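Local coordinates for protein dextranase (Pseudarthrobacter oxydans, PDB 6NZS) that hydrolyses internal alpha-1,6-glucosidic linkages of dextran as an endo-acting glycoside hydrolase of family 49, at residues A[274-285]-A[325-336]; A[437-445]-A[513-521]. All coordinates share one frame; numbering follows the deposited sequence.

Interaction 1: residues A[274-285]-A[325-336]; sequences SQYKVTGYGVLS and QKLDLQGVTVAE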
loop_
_atom_site.group_PDB
_atom_site.type_symbol
_atom_site.label_atom_id
_atom_site.label_comp_id
_atom_site.label_asym_id
_atom_site.label_seq_id
_atom_site.Cartn_x
_atom_site.Cartn_y
_atom_site.Cartn_z
ATOM N N SER A 274 18.010 16.116 13.586
ATOM C CA SER A 274 16.691 16.633 13.933
ATOM C C SER A 274 15.704 16.491 12.780
ATOM O O SER A 274 14.493 16.398 13.021
ATOM C CB SER A 274 16.775 18.089 14.392
ATOM O OG SER A 274 17.153 18.933 13.324
ATOM N N GLN A 275 16.195 16.472 11.540
ATOM C CA GLN A 275 15.336 16.369 10.362
ATOM C C GLN A 275 15.949 15.393 9.371
ATOM O O GLN A 275 17.089 15.579 8.930
ATOM C CB GLN A 275 15.157 17.735 9.699
ATOM C CG GLN A 275 14.421 17.684 8.354
ATOM C CD GLN A 275 12.913 17.637 8.530
ATOM O OE1 GLN A 275 12.321 18.530 9.137
ATOM N NE2 GLN A 275 12.285 16.586 8.005
ATOM N N TYR A 276 15.180 14.368 9.006
ATOM C CA TYR A 276 15.547 13.414 7.973
ATOM C C TYR A 276 14.657 13.649 6.761
ATOM O O TYR A 276 13.520 14.108 6.889
ATOM C CB TYR A 276 15.328 11.971 8.452
ATOM C CG TYR A 276 16.250 11.573 9.582
ATOM C CD1 TYR A 276 17.533 11.116 9.322
ATOM C CD2 TYR A 276 15.844 11.676 10.902
ATOM C CE1 TYR A 276 18.391 10.759 10.350
ATOM C CE2 TYR A 276 16.694 11.326 11.940
ATOM C CZ TYR A 276 17.965 10.869 11.654
ATOM O OH TYR A 276 18.819 10.529 12.694
ATOM N N LYS A 277 15.186 13.344 5.579
ATOM C CA LYS A 277 14.402 13.449 4.355
ATOM C C LYS A 277 14.732 12.285 3.443
ATOM O O LYS A 277 15.905 11.978 3.215
ATOM C CB LYS A 277 14.692 14.758 3.605
ATOM C CG LYS A 277 14.161 16.005 4.301
ATOM C CD LYS A 277 14.481 17.272 3.514
ATOM C CE LYS A 277 13.817 18.487 4.152
ATOM N NZ LYS A 277 14.232 19.772 3.522
ATOM N N VAL A 278 13.694 11.648 2.912
ATOM C CA VAL A 278 13.822 10.731 1.789
ATOM C C VAL A 278 12.793 11.219 0.784
ATOM O O VAL A 278 11.589 11.132 1.048
ATOM C CB VAL A 278 13.554 9.274 2.190
ATOM C CG1 VAL A 278 13.560 8.377 0.960
ATOM C CG2 VAL A 278 14.598 8.807 3.216
ATOM N N THR A 279 13.252 11.824 -0.314
ATOM C CA THR A 279 12.336 12.492 -1.232
ATOM C C THR A 279 12.721 12.187 -2.666
ATOM O O THR A 279 13.791 11.639 -2.946
ATOM C CB THR A 279 12.319 14.016 -1.021
ATOM O OG1 THR A 279 13.592 14.566 -1.385
ATOM C CG2 THR A 279 12.025 14.354 0.434
ATOM N N GLY A 280 11.822 12.543 -3.571
ATOM C CA GLY A 280 12.049 12.507 -5.001
ATOM C C GLY A 280 11.156 11.498 -5.706
ATOM O O GLY A 280 10.759 10.475 -5.140
ATOM N N TYR A 281 10.870 11.770 -6.978
ATOM C CA TYR A 281 9.973 10.936 -7.767
ATOM C C TYR A 281 10.676 9.759 -8.451
ATOM O O TYR A 281 10.285 9.376 -9.557
ATOM C CB TYR A 281 9.239 11.792 -8.795
ATOM C CG TYR A 281 8.223 12.768 -8.233
ATOM C CD1 TYR A 281 7.219 12.357 -7.361
ATOM C CD2 TYR A 281 8.253 14.103 -8.610
ATOM C CE1 TYR A 281 6.269 13.255 -6.884
ATOM C CE2 TYR A 281 7.320 14.999 -8.137
ATOM C CZ TYR A 281 6.334 14.579 -7.278
ATOM O OH TYR A 281 5.388 15.480 -6.834
ATOM N N GLY A 282 11.703 9.181 -7.829
ATOM C CA GLY A 282 12.355 7.993 -8.340
ATOM C C GLY A 282 11.810 6.714 -7.723
ATOM O O GLY A 282 10.815 6.705 -6.994
ATOM N N VAL A 283 12.487 5.602 -8.032
ATOM C CA VAL A 283 12.079 4.264 -7.601
ATOM C C VAL A 283 13.158 3.658 -6.715
ATOM O O VAL A 283 14.349 3.725 -7.040
ATOM C CB VAL A 283 11.808 3.342 -8.809
ATOM C CG1 VAL A 283 11.416 1.941 -8.345
ATOM C CG2 VAL A 283 10.726 3.935 -9.696
ATOM N N LEU A 284 12.733 3.055 -5.609
ATOM C CA LEU A 284 13.579 2.233 -4.748
ATOM C C LEU A 284 12.978 0.833 -4.782
ATOM O O LEU A 284 11.858 0.628 -4.302
ATOM C CB LEU A 284 13.588 2.775 -3.316
ATOM C CG LEU A 284 14.477 2.027 -2.314
ATOM C CD1 LEU A 284 15.937 2.144 -2.714
ATOM C CD2 LEU A 284 14.255 2.549 -0.901
ATOM N N SER A 285 13.711 -0.134 -5.340
ATOM C CA SER A 285 13.191 -1.476 -5.579
ATOM C C SER A 285 13.963 -2.505 -4.765
ATOM O O SER A 285 15.197 -2.506 -4.770
ATOM C CB SER A 285 13.297 -1.835 -7.057
ATOM O OG SER A 285 12.936 -3.192 -7.231
ATOM N N GLN A 325 12.120 14.774 16.586
ATOM C CA GLN A 325 12.706 14.661 15.260
ATOM C C GLN A 325 11.585 14.632 14.235
ATOM O O GLN A 325 10.438 14.318 14.555
ATOM C CB GLN A 325 13.531 13.379 15.126
ATOM C CG GLN A 325 14.773 13.325 16.016
ATOM C CD GLN A 325 15.321 11.921 16.138
ATOM O OE1 GLN A 325 14.716 11.058 16.772
ATOM N NE2 GLN A 325 16.459 11.671 15.498
ATOM N N LYS A 326 11.938 14.946 12.993
ATOM C CA LYS A 326 10.985 14.942 11.894
ATOM C C LYS A 326 11.567 14.188 10.712
ATOM O O LYS A 326 12.782 14.167 10.504
ATOM C CB LYS A 326 10.650 16.363 11.450
ATOM C CG LYS A 326 9.996 17.204 12.539
ATOM C CD LYS A 326 9.859 18.650 12.096
ATOM C CE LYS A 326 8.457 18.949 11.617
ATOM N NZ LYS A 326 7.965 20.254 12.142
ATOM N N LEU A 327 10.680 13.558 9.941
ATOM C CA LEU A 327 11.037 12.940 8.670
ATOM C C LEU A 327 10.047 13.416 7.622
ATOM O O LEU A 327 8.838 13.316 7.837
ATOM C CB LEU A 327 10.948 11.414 8.757
ATOM C CG LEU A 327 10.900 10.672 7.414
ATOM C CD1 LEU A 327 12.244 10.787 6.706
ATOM C CD2 LEU A 327 10.537 9.212 7.617
ATOM N N ASP A 328 10.553 13.956 6.512
ATOM C CA ASP A 328 9.753 14.163 5.308
ATOM C C ASP A 328 10.013 12.971 4.400
ATOM O O ASP A 328 11.161 12.710 4.030
ATOM C CB ASP A 328 10.159 15.441 4.573
ATOM C CG ASP A 328 9.776 16.704 5.317
ATOM O OD1 ASP A 328 9.134 16.603 6.383
ATOM O OD2 ASP A 328 10.140 17.803 4.829
ATOM N N LEU A 329 8.952 12.253 4.046
ATOM C CA LEU A 329 9.038 11.097 3.161
ATOM C C LEU A 329 8.117 11.432 1.997
ATOM O O LEU A 329 6.898 11.478 2.171
ATOM C CB LEU A 329 8.577 9.838 3.896
ATOM C CG LEU A 329 8.423 8.562 3.059
ATOM C CD1 LEU A 329 9.741 8.166 2.404
ATOM C CD2 LEU A 329 7.898 7.420 3.934
ATOM N N GLN A 330 8.691 11.697 0.829
ATOM C CA GLN A 330 7.914 12.256 -0.272
ATOM C C GLN A 330 8.339 11.625 -1.583
ATOM O O GLN A 330 9.517 11.311 -1.787
ATOM C CB GLN A 330 8.125 13.785 -0.354
ATOM C CG GLN A 330 7.335 14.524 -1.454
ATOM C CD GLN A 330 8.037 14.504 -2.800
ATOM O OE1 GLN A 330 9.239 14.218 -2.887
ATOM N NE2 GLN A 330 7.288 14.799 -3.861
ATOM N N GLY A 331 7.363 11.451 -2.483
ATOM C CA GLY A 331 7.657 11.240 -3.888
ATOM C C GLY A 331 7.968 9.816 -4.298
ATOM O O GLY A 331 7.506 9.354 -5.345
ATOM N N VAL A 332 8.745 9.114 -3.472
ATOM C CA VAL A 332 9.367 7.862 -3.895
ATOM C C VAL A 332 8.333 6.765 -4.119
ATOM O O VAL A 332 7.267 6.721 -3.481
ATOM C CB VAL A 332 10.449 7.405 -2.897
ATOM C CG1 VAL A 332 11.562 8.444 -2.798
ATOM C CG2 VAL A 332 9.848 7.152 -1.535
ATOM N N THR A 333 8.677 5.850 -5.021
ATOM C CA THR A 333 7.949 4.606 -5.242
ATOM C C THR A 333 8.820 3.497 -4.682
ATOM O O THR A 333 9.960 3.327 -5.124
ATOM C CB THR A 333 7.728 4.369 -6.737
ATOM O OG1 THR A 333 6.927 5.426 -7.275
ATOM C CG2 THR A 333 7.007 3.047 -6.999
ATOM N N VAL A 334 8.282 2.753 -3.722
ATOM C CA VAL A 334 8.942 1.587 -3.141
ATOM C C VAL A 334 8.372 0.353 -3.829
ATOM O O VAL A 334 7.169 0.079 -3.728
ATOM C CB VAL A 334 8.722 1.535 -1.620
ATOM C CG1 VAL A 334 9.266 0.227 -1.039
ATOM C CG2 VAL A 334 9.382 2.746 -0.965
ATOM N N ALA A 335 9.217 -0.385 -4.547
ATOM C CA ALA A 335 8.778 -1.519 -5.349
ATOM C C ALA A 335 9.362 -2.818 -4.816
ATOM O O ALA A 335 10.503 -2.852 -4.346
ATOM C CB ALA A 335 9.212 -1.348 -6.805
ATOM N N GLU A 336 8.574 -3.886 -4.918
ATOM C CA GLU A 336 9.030 -5.247 -4.657
ATOM C C GLU A 336 9.783 -5.429 -3.336
ATOM O O GLU A 336 10.916 -5.925 -3.317
ATOM C CB GLU A 336 9.850 -5.773 -5.826
ATOM C CG GLU A 336 9.170 -6.873 -6.589
ATOM C CD GLU A 336 9.886 -7.227 -7.872
ATOM O OE1 GLU A 336 9.429 -6.810 -8.953
ATOM O OE2 GLU A 336 10.896 -7.942 -7.790
HETATM O O HOH W 1 10.796 19.836 6.433
HETATM O O HOH W 2 4.784 15.595 -4.124
HETATM O O HOH W 3 8.253 7.871 -7.479
HETATM O O HOH W 4 10.514 -3.930 -9.122
#

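Interaction 2: residues A[437-445]-A[513-521]; sequences RMYWKDVKY and LDWTSQVSH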
loop_
_atom_site.group_PDB
_atom_site.type_symbol
_atom_site.label_atom_id
_atom_site.label_comp_id
_atom_site.label_asym_id
_atom_site.label_seq_id
_atom_site.Cartn_x
_atom_site.Cartn_y
_atom_site.Cartn_z
ATOM N N ARG A 437 -7.993 -9.117 -2.682
ATOM C CA ARG A 437 -8.129 -10.553 -2.883
ATOM C C ARG A 437 -8.256 -11.268 -1.544
ATOM O O ARG A 437 -7.749 -12.377 -1.361
ATOM C CB ARG A 437 -6.981 -11.125 -3.716
ATOM C CG ARG A 437 -7.047 -10.751 -5.205
ATOM C CD ARG A 437 -6.130 -11.632 -6.064
ATOM N NE ARG A 437 -4.738 -11.580 -5.627
ATOM C CZ ARG A 437 -3.866 -10.641 -5.972
ATOM N NH1 ARG A 437 -4.219 -9.648 -6.782
ATOM N NH2 ARG A 437 -2.623 -10.696 -5.499
ATOM N N MET A 438 -8.940 -10.640 -0.589
ATOM C CA MET A 438 -9.126 -11.252 0.724
ATOM C C MET A 438 -10.150 -12.377 0.600
ATOM O O MET A 438 -11.304 -12.144 0.225
ATOM C CB MET A 438 -9.551 -10.195 1.742
ATOM C CG MET A 438 -8.468 -9.123 1.954
ATOM S SD MET A 438 -8.788 -7.957 3.309
ATOM C CE MET A 438 -10.257 -7.146 2.698
ATOM N N TYR A 439 -9.722 -13.609 0.878
ATOM C CA TYR A 439 -10.429 -14.766 0.337
ATOM C C TYR A 439 -10.775 -15.867 1.328
ATOM O O TYR A 439 -11.413 -16.835 0.920
ATOM C CB TYR A 439 -9.625 -15.409 -0.807
ATOM C CG TYR A 439 -8.335 -16.113 -0.386
ATOM C CD1 TYR A 439 -8.326 -17.462 -0.030
ATOM C CD2 TYR A 439 -7.121 -15.435 -0.375
ATOM C CE1 TYR A 439 -7.149 -18.100 0.340
ATOM C CE2 TYR A 439 -5.942 -16.070 -0.013
ATOM C CZ TYR A 439 -5.965 -17.400 0.338
ATOM O OH TYR A 439 -4.795 -18.029 0.691
ATOM N N TRP A 440 -10.381 -15.758 2.593
ATOM C CA TRP A 440 -10.338 -16.924 3.476
ATOM C C TRP A 440 -11.705 -17.577 3.657
ATOM O O TRP A 440 -12.705 -16.910 3.946
ATOM C CB TRP A 440 -9.817 -16.507 4.847
ATOM C CG TRP A 440 -8.518 -15.777 4.844
ATOM C CD1 TRP A 440 -8.310 -14.480 5.227
ATOM C CD2 TRP A 440 -7.232 -16.303 4.495
ATOM N NE1 TRP A 440 -6.981 -14.167 5.124
ATOM C CE2 TRP A 440 -6.293 -15.270 4.687
ATOM C CE3 TRP A 440 -6.782 -17.553 4.051
ATOM C CZ2 TRP A 440 -4.937 -15.434 4.431
ATOM C CZ3 TRP A 440 -5.432 -17.718 3.793
ATOM C CH2 TRP A 440 -4.521 -16.663 3.987
ATOM N N LYS A 441 -11.726 -18.905 3.520
ATOM C CA LYS A 441 -12.929 -19.674 3.815
ATOM C C LYS A 441 -13.186 -19.727 5.316
ATOM O O LYS A 441 -14.335 -19.605 5.763
ATOM C CB LYS A 441 -12.736 -21.080 3.241
ATOM C CG LYS A 441 -13.754 -22.143 3.623
ATOM C CD LYS A 441 -13.312 -23.467 2.997
ATOM C CE LYS A 441 -14.034 -24.671 3.576
ATOM N NZ LYS A 441 -13.586 -25.942 2.934
ATOM N N ASP A 442 -12.135 -19.903 6.110
ATOM C CA ASP A 442 -12.302 -19.904 7.553
ATOM C C ASP A 442 -12.341 -18.466 8.060
ATOM O O ASP A 442 -11.966 -17.524 7.353
ATOM C CB ASP A 442 -11.205 -20.726 8.253
ATOM C CG ASP A 442 -9.787 -20.272 7.909
ATOM O OD1 ASP A 442 -9.544 -19.800 6.790
ATOM O OD2 ASP A 442 -8.888 -20.406 8.779
ATOM N N VAL A 443 -12.809 -18.300 9.298
ATOM C CA VAL A 443 -12.962 -16.970 9.897
ATOM C C VAL A 443 -11.633 -16.619 10.565
ATOM O O VAL A 443 -11.380 -16.965 11.720
ATOM C CB VAL A 443 -14.148 -16.910 10.859
ATOM C CG1 VAL A 443 -14.237 -15.546 11.537
ATOM C CG2 VAL A 443 -15.459 -17.238 10.125
ATOM N N LYS A 444 -10.773 -15.915 9.834
ATOM C CA LYS A 444 -9.463 -15.520 10.341
ATOM C C LYS A 444 -9.558 -14.269 11.206
ATOM O O LYS A 444 -10.455 -13.439 11.047
ATOM C CB LYS A 444 -8.501 -15.245 9.184
ATOM C CG LYS A 444 -8.276 -16.423 8.269
ATOM C CD LYS A 444 -6.954 -17.065 8.533
ATOM C CE LYS A 444 -6.649 -18.138 7.515
ATOM N NZ LYS A 444 -6.205 -19.368 8.222
ATOM N N TYR A 445 -8.610 -14.138 12.131
ATOM C CA TYR A 445 -8.621 -13.005 13.054
ATOM C C TYR A 445 -8.067 -11.727 12.439
ATOM O O TYR A 445 -8.365 -10.639 12.948
ATOM C CB TYR A 445 -7.799 -13.301 14.316
ATOM C CG TYR A 445 -8.245 -14.500 15.120
ATOM C CD1 TYR A 445 -9.226 -14.380 16.098
ATOM C CD2 TYR A 445 -7.663 -15.745 14.919
ATOM C CE1 TYR A 445 -9.624 -15.484 16.852
ATOM C CE2 TYR A 445 -8.056 -16.853 15.659
ATOM C CZ TYR A 445 -9.036 -16.714 16.620
ATOM O OH TYR A 445 -9.419 -17.815 17.361
ATOM N N LEU A 513 -18.069 -16.335 -1.073
ATOM C CA LEU A 513 -17.929 -17.221 0.074
ATOM C C LEU A 513 -19.277 -17.385 0.775
ATOM O O LEU A 513 -20.229 -16.640 0.533
ATOM C CB LEU A 513 -16.928 -16.624 1.062
ATOM C CG LEU A 513 -15.504 -16.466 0.535
ATOM C CD1 LEU A 513 -14.671 -15.697 1.531
ATOM C CD2 LEU A 513 -14.888 -17.840 0.254
ATOM N N ASP A 514 -19.352 -18.377 1.663
ATOM C CA ASP A 514 -20.530 -18.497 2.511
ATOM C C ASP A 514 -20.649 -17.255 3.388
ATOM O O ASP A 514 -19.645 -16.656 3.790
ATOM C CB ASP A 514 -20.396 -19.698 3.446
ATOM C CG ASP A 514 -20.507 -21.027 2.733
ATOM O OD1 ASP A 514 -20.569 -21.064 1.490
ATOM O OD2 ASP A 514 -20.531 -22.055 3.444
ATOM N N TRP A 515 -21.886 -16.886 3.732
ATOM C CA TRP A 515 -22.053 -15.686 4.552
ATOM C C TRP A 515 -21.380 -15.819 5.916
ATOM O O TRP A 515 -20.957 -14.815 6.491
ATOM C CB TRP A 515 -23.517 -15.226 4.653
ATOM C CG TRP A 515 -24.539 -16.243 5.113
ATOM C CD1 TRP A 515 -25.387 -16.963 4.317
ATOM C CD2 TRP A 515 -24.848 -16.610 6.464
ATOM N NE1 TRP A 515 -26.194 -17.763 5.087
ATOM C CE2 TRP A 515 -25.881 -17.572 6.406
ATOM C CE3 TRP A 515 -24.351 -16.226 7.712
ATOM C CZ2 TRP A 515 -26.426 -18.156 7.552
ATOM C CZ3 TRP A 515 -24.895 -16.814 8.857
ATOM C CH2 TRP A 515 -25.916 -17.770 8.761
ATOM N N THR A 516 -21.233 -17.045 6.429
ATOM C CA THR A 516 -20.519 -17.244 7.687
ATOM C C THR A 516 -19.059 -16.805 7.594
ATOM O O THR A 516 -18.477 -16.379 8.602
ATOM C CB THR A 516 -20.616 -18.712 8.108
ATOM O OG1 THR A 516 -20.254 -19.553 7.006
ATOM C CG2 THR A 516 -22.032 -19.046 8.536
ATOM N N SER A 517 -18.448 -16.892 6.405
ATOM C CA SER A 517 -17.070 -16.461 6.217
ATOM C C SER A 517 -16.956 -14.956 6.065
ATOM O O SER A 517 -15.838 -14.431 6.048
ATOM C CB SER A 517 -16.473 -17.101 4.957
ATOM O OG SER A 517 -16.518 -18.516 5.014
ATOM N N GLN A 518 -18.083 -14.267 5.920
ATOM C CA GLN A 518 -18.122 -12.834 5.673
ATOM C C GLN A 518 -18.511 -12.048 6.912
ATOM O O GLN A 518 -18.757 -10.838 6.818
ATOM C CB GLN A 518 -19.102 -12.554 4.535
ATOM C CG GLN A 518 -18.710 -13.285 3.264
ATOM C CD GLN A 518 -19.753 -13.212 2.180
ATOM O OE1 GLN A 518 -20.958 -13.105 2.447
ATOM N NE2 GLN A 518 -19.301 -13.286 0.929
ATOM N N VAL A 519 -18.529 -12.700 8.074
ATOM C CA VAL A 519 -19.064 -12.082 9.279
ATOM C C VAL A 519 -18.149 -10.968 9.769
ATOM O O VAL A 519 -16.920 -11.030 9.638
ATOM C CB VAL A 519 -19.256 -13.165 10.356
ATOM C CG1 VAL A 519 -17.913 -13.679 10.861
ATOM C CG2 VAL A 519 -20.098 -12.636 11.517
ATOM N N SER A 520 -18.759 -9.933 10.331
ATOM C CA SER A 520 -18.044 -8.913 11.086
ATOM C C SER A 520 -18.170 -9.221 12.576
ATOM O O SER A 520 -19.219 -9.689 13.028
ATOM C CB SER A 520 -18.614 -7.531 10.779
ATOM O OG SER A 520 -18.150 -7.069 9.513
ATOM N N HIS A 521 -17.088 -8.971 13.332
ATOM C CA HIS A 521 -16.988 -9.356 14.738
ATOM C C HIS A 521 -16.652 -8.159 15.619
ATOM O O HIS A 521 -15.973 -7.220 15.200
ATOM C CB HIS A 521 -15.875 -10.395 14.949
ATOM C CG HIS A 521 -16.296 -11.807 14.679
ATOM N ND1 HIS A 521 -15.395 -12.845 14.584
ATOM C CD2 HIS A 521 -17.519 -12.350 14.474
ATOM C CE1 HIS A 521 -16.047 -13.972 14.353
ATOM N NE2 HIS A 521 -17.337 -13.697 14.278
HETATM O O HOH W 5 -13.305 -14.325 4.677
#

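Interaction 1: residues A[274-285]-A[325-336]
Y276 N donates to K326 O (2.8 Å), and Y276 O in turn accepts from D328 N: this is the ladder of two successive rungs of a right-handed parallel beta-helix, the fold of family 49. A second ladder follows after a turn, where the register slips by one residue.

Y276 O is gripped twice. D328 N comes from one face of its carbonyl plane, and Q275 NE2 from the other, 3.0 Å from Y276 O and 36° out of that plane. Q275 can reach back because its chain bends about CB-CG (chi2 82°). D328 OD2 accepts a hydrogen bond from water 1 and forms a salt bridge with R201, whose carbonyl also receives K277 NZ.

At the turn, Q330 carries the side-chain link. Its OE1 accepts from G280 N (3.2 Å), while NE2 gives to water 2, which donates to Y281 OH, itself hydrogen-bonded to P192 O. The Y281 ring and the Q330 amide stand 65° apart. G331 has positive phi, and a CB there would run into G280 O.

Inside the coil, L327 CD1 lies 3.7 Å from Y276 CB. Water 3 ties the start of the second ladder together: it donates to G282 O and G331 O, and accepts from T333 OG1 at 2.8 Å.

Interaction 2: residues A[437-445]-A[513-521]
S517 holds OG anti to its carbonyl carbon, beside the backbone N (chi1 -58°), which turns the hydroxyl onto the carbonyl of K441; V443 sets CG1 anti to its N (chi1 176°), pointing that methyl to H521 while CG2 goes to T516. The S517 bond is short, 2.6 Å from OG to K441 O, with the donor tilted 17° from the carbonyl plane, and it is the one direct hydrogen bond between 437-445 and 513-521. Beside it, water 5 donates to both W440 O and S517 O, bridging the two backbones a second time. With an alanine here, K441 O would probably lose its hydroxyl donor and the two loops would be left leaning on the water and on van der Waals contacts.

Those contacts flank the serine. L513 lays CD1 against two carbonyls, 3.3 Å from W440 O and 3.5 Å from Y439 O; N159 donates to the latter. On the other flank V443 CG2 rests 3.5 Å from T516 O, and V443 CG1 lies 3.7 Å from H521 CE1; the V519 side chain crosses that of V443 at about a right angle, CG1 to CG1. H521 ND1 is hydrogen-bonded to Y492 OH, and the amine of K441 runs away to M161 O and G163 O.

Here a short 3-10 turn, 515-517, meets an irregular loop: both are connections between strands of the parallel beta-helix, joined where they face the N-terminal Ig-like domain.

In the fold
Interaction 1 comes first along the chain and is complete before interaction 2 begins. Their centres are 36 Å apart, on opposite sides of the chain's centre, and their nearest atoms are about 12 Å apart without touching. Both belong to the parallel beta-helix: 274-285 and 325-336, in an earlier part, each carry two short strands that pair with those of the other, whereas 437-445 and 513-521 are loops further on, leading into strands 450-452 and 521-524 of a six-stranded parallel sheet. Interaction 1 thus joins successive coils by strand ladders, interaction 2 ties loops that leave them. Each also has partners in the N-terminal region, S58 and S62 for the first, N159 and I178 for the second, so that region meets the solenoid at well-separated places.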